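Local coordinates for nitrite transporter NirC (Salmonella enterica subsp. enterica serovar Typhimurium, PDB 4FC4), which carries nitrite across the cytoplasmic membrane in both directions, as a pentameric channel of the formate/nitrite transporter family, at residues V119-L122 and Y123-G127; A206-F210 and G211-D215. All coordinates share one frame; numbering follows the deposited sequence.

Interaction 1 (V119-L122 and Y123-G127); sequences VALL and YSWGG
L121 and W125, one turn apart on helix 98-125, lie side by side and point the same way, and the indole is laid back over the backbone of the turn before it. With chi1 at -68°, CG of W125 stands anti to its own carbonyl carbon, which brings one ring face over the carbonyl oxygen of L121; W125 CG is 3.4 Å from L121 O, and the oxygen sits off-centre toward the rim of the ring. That same oxygen accepts the amide of W125 in its carbonyl plane, W125 N to L121 O 2.9 Å, with a nearly straight N-H angle of 170°. Beyond the backbone, the far end of the indole meets the leucine tip, L121 CD1 to W125 CH2 at 3.9 Å.

The tight part of the contact is this backbone ladder. S124 N reaches A120 O at 3.0 Å, and G126 N closes on L122 O at 2.7 Å. G127 leaves helical angles with positive phi, and G127 N to S124 O (2.8 Å) is one of the two bonds of the Schellman motif that ends the helix. On the buried side Y123 joins V119, A120 and L122; its ring leads away from the turn and its OH is hydrogen-bonded to the backbone N of L130.

Packing thins on the W125 side, where L122 CD2 comes no nearer to W125 CE3 than 4.3 Å and the indole lies on the surface, its ring meeting that of F155 of a neighbouring subunit. The chemistry is thus that of a helix C-terminus: main-chain bonds take up the carbonyls of V119 to L122 and of S124, the indole spans from L121 O to the subunit interface, and Y123 packs on L207 and I43.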
loop_
_atom_site.group_PDB
_atom_site.type_symbol
_atom_site.label_atom_id
_atom_site.label_comp_id
_atom_site.label_asym_id
_atom_site.label_seq_id
_atom_site.Cartn_x
_atom_site.Cartn_y
_atom_site.Cartn_z
ATOM N N VAL B 119 -16.945 -24.627 4.558
ATOM C CA VAL B 119 -15.968 -24.134 3.550
ATOM C C VAL B 119 -14.856 -25.220 3.371
ATOM O O VAL B 119 -14.292 -25.393 2.266
ATOM C CB VAL B 119 -15.395 -22.745 3.929
ATOM C CG1 VAL B 119 -14.489 -22.887 5.160
ATOM C CG2 VAL B 119 -14.629 -22.093 2.746
ATOM N N ALA B 120 -14.577 -25.994 4.429
ATOM C CA ALA B 120 -13.555 -27.051 4.309
ATOM C C ALA B 120 -14.031 -28.186 3.382
ATOM O O ALA B 120 -13.268 -28.698 2.512
ATOM C CB ALA B 120 -13.116 -27.576 5.690
ATOM N N LEU B 121 -15.301 -28.551 3.530
ATOM C CA LEU B 121 -15.913 -29.560 2.651
ATOM C C LEU B 121 -15.807 -29.186 1.156
ATOM O O LEU B 121 -15.463 -30.040 0.320
ATOM C CB LEU B 121 -17.370 -29.755 3.014
ATOM C CG LEU B 121 -17.779 -30.752 4.083
ATOM C CD1 LEU B 121 -19.317 -30.877 4.023
ATOM C CD2 LEU B 121 -17.121 -32.127 3.852
ATOM N N LEU B 122 -16.173 -27.949 0.827
ATOM C CA LEU B 122 -16.179 -27.513 -0.518
ATOM C C LEU B 122 -14.755 -27.590 -1.073
ATOM O O LEU B 122 -14.562 -28.009 -2.208
ATOM C CB LEU B 122 -16.700 -26.064 -0.634
ATOM C CG LEU B 122 -18.145 -25.682 -0.232
ATOM C CD1 LEU B 122 -18.290 -24.150 -0.340
ATOM C CD2 LEU B 122 -19.238 -26.375 -1.055
ATOM N N TYR B 123 -13.764 -27.184 -0.275
ATOM C CA TYR B 123 -12.370 -27.153 -0.748
ATOM C C TYR B 123 -11.904 -28.598 -1.058
ATOM O O TYR B 123 -11.156 -28.899 -2.018
ATOM C CB TYR B 123 -11.516 -26.421 0.297
ATOM C CG TYR B 123 -10.051 -26.468 -0.009
ATOM C CD1 TYR B 123 -9.495 -25.616 -0.948
ATOM C CD2 TYR B 123 -9.242 -27.365 0.643
ATOM C CE1 TYR B 123 -8.152 -25.693 -1.268
ATOM C CE2 TYR B 123 -7.914 -27.436 0.361
ATOM C CZ TYR B 123 -7.383 -26.599 -0.624
ATOM O OH TYR B 123 -6.052 -26.685 -0.907
ATOM N N SER B 124 -12.434 -29.516 -0.268
ATOM C CA SER B 124 -12.153 -30.921 -0.416
ATOM C C SER B 124 -12.763 -31.537 -1.691
ATOM O O SER B 124 -12.067 -32.231 -2.478
ATOM C CB SER B 124 -12.653 -31.633 0.834
ATOM O OG SER B 124 -12.701 -33.002 0.605
ATOM N N TRP B 125 -14.050 -31.270 -1.900
ATOM C CA TRP B 125 -14.739 -31.685 -3.082
ATOM C C TRP B 125 -14.171 -30.998 -4.282
ATOM O O TRP B 125 -14.289 -31.490 -5.413
ATOM C CB TRP B 125 -16.219 -31.338 -2.920
ATOM C CG TRP B 125 -16.971 -32.126 -1.867
ATOM C CD1 TRP B 125 -16.660 -33.394 -1.380
ATOM C CD2 TRP B 125 -18.217 -31.750 -1.164
ATOM N NE1 TRP B 125 -17.591 -33.821 -0.442
ATOM C CE2 TRP B 125 -18.562 -32.899 -0.282
ATOM C CE3 TRP B 125 -19.069 -30.642 -1.184
ATOM C CZ2 TRP B 125 -19.702 -32.902 0.525
ATOM C CZ3 TRP B 125 -20.208 -30.656 -0.352
ATOM C CH2 TRP B 125 -20.529 -31.778 0.469
ATOM N N GLY B 126 -13.615 -29.799 -4.044
ATOM C CA GLY B 126 -12.792 -29.020 -5.000
ATOM C C GLY B 126 -11.364 -29.536 -5.245
ATOM O O GLY B 126 -10.540 -28.878 -5.967
ATOM N N GLY B 127 -11.050 -30.695 -4.632
ATOM C CA GLY B 127 -9.782 -31.429 -4.852
ATOM C C GLY B 127 -8.634 -30.554 -4.420
ATOM O O GLY B 127 -7.563 -30.605 -5.050
#

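Interaction 2 (A206-F210 and G211-D215); sequences ALSWF and GHHSD
The carbonyl oxygen of S208 is approached by two groups from the following chain. The amide of G211 bonds to it, G211 N to S208 O 3.0 Å, coming from well above the carbonyl plane, while the imidazole of H213 presents its edge, H213 CD2 to S208 O 3.1 Å. H213 CD2 also lies 3.2 Å from W209 O, so two main-chain oxygens line the ring edge.

H213 has its CG between the backbone N and the carbonyl carbon (chi1 57°), folding the ring back onto the helix end. There it runs almost parallel to the six-membered ring of W209, planes at 10°, but slid aside so that they barely overlap; H213 NE2 stands over the rim, 3.7 Å from W209 CE3. Near the imidazole plane, H213 ND1 donates to S214 O at 2.9 Å, which fixes the ring's rotation. H212 centres an inverse gamma turn, with a weak bond from H213 N to G211 O.

Helix 198-209 ends here, before the loop to helix 219-248. S208 and H213 rest on H139 of helix 137-147, Y217 meets H213 ring to ring and also touches W209, and L207 and F210 pack against helix 98-125.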
loop_
_atom_site.group_PDB
_atom_site.type_symbol
_atom_site.label_atom_id
_atom_site.label_comp_id
_atom_site.label_asym_id
_atom_site.label_seq_id
_atom_site.Cartn_x
_atom_site.Cartn_y
_atom_site.Cartn_z
ATOM N N ALA B 206 -10.709 -28.896 10.163
ATOM C CA ALA B 206 -11.645 -29.635 9.314
ATOM C C ALA B 206 -10.875 -30.070 8.044
ATOM O O ALA B 206 -10.964 -31.241 7.583
ATOM C CB ALA B 206 -12.905 -28.807 9.032
ATOM N N LEU B 207 -10.074 -29.151 7.529
ATOM C CA LEU B 207 -9.186 -29.415 6.406
ATOM C C LEU B 207 -8.228 -30.588 6.664
ATOM O O LEU B 207 -8.090 -31.481 5.834
ATOM C CB LEU B 207 -8.352 -28.162 6.137
ATOM C CG LEU B 207 -9.048 -26.978 5.479
ATOM C CD1 LEU B 207 -8.043 -25.849 5.397
ATOM C CD2 LEU B 207 -9.630 -27.348 4.101
ATOM N N SER B 208 -7.546 -30.593 7.804
ATOM C CA SER B 208 -6.725 -31.734 8.104
ATOM C C SER B 208 -7.588 -32.997 8.271
ATOM O O SER B 208 -7.213 -34.100 7.799
ATOM C CB SER B 208 -5.826 -31.494 9.316
ATOM O OG SER B 208 -5.019 -32.645 9.485
ATOM N N TRP B 209 -8.753 -32.849 8.902
ATOM C CA TRP B 209 -9.639 -34.008 9.133
ATOM C C TRP B 209 -10.065 -34.661 7.846
ATOM O O TRP B 209 -10.078 -35.902 7.748
ATOM C CB TRP B 209 -10.863 -33.633 9.975
ATOM C CG TRP B 209 -11.660 -34.842 10.406
ATOM C CD1 TRP B 209 -12.936 -35.210 9.987
ATOM C CD2 TRP B 209 -11.244 -35.908 11.345
ATOM N NE1 TRP B 209 -13.338 -36.389 10.582
ATOM C CE2 TRP B 209 -12.379 -36.866 11.408
ATOM C CE3 TRP B 209 -10.100 -36.158 12.115
ATOM C CZ2 TRP B 209 -12.344 -38.009 12.213
ATOM C CZ3 TRP B 209 -10.081 -37.313 12.927
ATOM C CH2 TRP B 209 -11.182 -38.214 12.969
ATOM N N PHE B 210 -10.411 -33.837 6.840
ATOM C CA PHE B 210 -10.882 -34.377 5.562
ATOM C C PHE B 210 -9.710 -34.818 4.680
ATOM O O PHE B 210 -9.909 -35.281 3.585
ATOM C CB PHE B 210 -11.758 -33.372 4.784
ATOM C CG PHE B 210 -12.991 -32.894 5.529
ATOM C CD1 PHE B 210 -13.788 -33.787 6.276
ATOM C CD2 PHE B 210 -13.373 -31.537 5.453
ATOM C CE1 PHE B 210 -14.899 -33.325 6.971
ATOM C CE2 PHE B 210 -14.494 -31.073 6.120
ATOM C CZ PHE B 210 -15.268 -31.965 6.883
ATOM N N GLY B 211 -8.484 -34.667 5.133
ATOM C CA GLY B 211 -7.361 -35.000 4.281
ATOM C C GLY B 211 -6.652 -36.199 4.843
ATOM O O GLY B 211 -7.195 -36.886 5.713
ATOM N N HIS B 212 -5.437 -36.404 4.359
ATOM C CA HIS B 212 -4.631 -37.534 4.685
ATOM C C HIS B 212 -3.863 -37.174 5.947
ATOM O O HIS B 212 -2.650 -36.944 5.910
ATOM C CB HIS B 212 -3.735 -37.782 3.469
ATOM C CG HIS B 212 -2.897 -39.059 3.521
ATOM N ND1 HIS B 212 -3.373 -40.238 3.968
ATOM C CD2 HIS B 212 -1.563 -39.301 3.115
ATOM C CE1 HIS B 212 -2.400 -41.171 3.874
ATOM N NE2 HIS B 212 -1.298 -40.587 3.355
ATOM N N HIS B 213 -4.550 -37.096 7.087
ATOM C CA HIS B 213 -3.882 -36.794 8.370
ATOM C C HIS B 213 -3.309 -38.052 9.005
ATOM O O HIS B 213 -3.711 -39.163 8.661
ATOM C CB HIS B 213 -4.866 -36.140 9.329
ATOM C CG HIS B 213 -6.090 -36.977 9.589
ATOM N ND1 HIS B 213 -6.123 -37.934 10.542
ATOM C CD2 HIS B 213 -7.338 -37.012 8.953
ATOM C CE1 HIS B 213 -7.329 -38.558 10.531
ATOM N NE2 HIS B 213 -8.072 -38.005 9.559
ATOM N N SER B 214 -2.374 -37.906 9.941
ATOM C CA SER B 214 -1.828 -39.071 10.607
ATOM C C SER B 214 -2.811 -39.638 11.666
ATOM O O SER B 214 -3.852 -39.043 11.962
ATOM C CB SER B 214 -0.478 -38.737 11.247
ATOM O OG SER B 214 -0.679 -38.103 12.496
ATOM N N ASP B 215 -2.482 -40.787 12.240
ATOM C CA ASP B 215 -3.372 -41.415 13.241
ATOM C C ASP B 215 -3.300 -40.696 14.579
ATOM O O ASP B 215 -4.228 -40.793 15.398
ATOM C CB ASP B 215 -3.018 -42.888 13.450
ATOM C CG ASP B 215 -2.602 -43.551 12.173
ATOM O OD1 ASP B 215 -2.039 -42.854 11.270
ATOM O OD2 ASP B 215 -2.820 -44.779 12.084
#

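Overall arrangement
Both interactions are helix ends, that of 98-125 in interaction 1 and that of 198-209 in interaction 2, and they lie together on one side of the subunit, with centres about 12 Å apart. They meet through apolar side chains: Y123 CD2 approaches L207 CD2 to 3.5 Å, L121 CD2 reaches F210 CZ at 3.6 Å, and A120 CB lies 3.6 Å from A206 CB. The two ends differ in their surroundings, since 119-127 also borders a second subunit through W125, V119, L122 and Y123, whereas 206-215 touches no other chain of the assembly. Their centres lie about 20 and 21 Å from the chain centre.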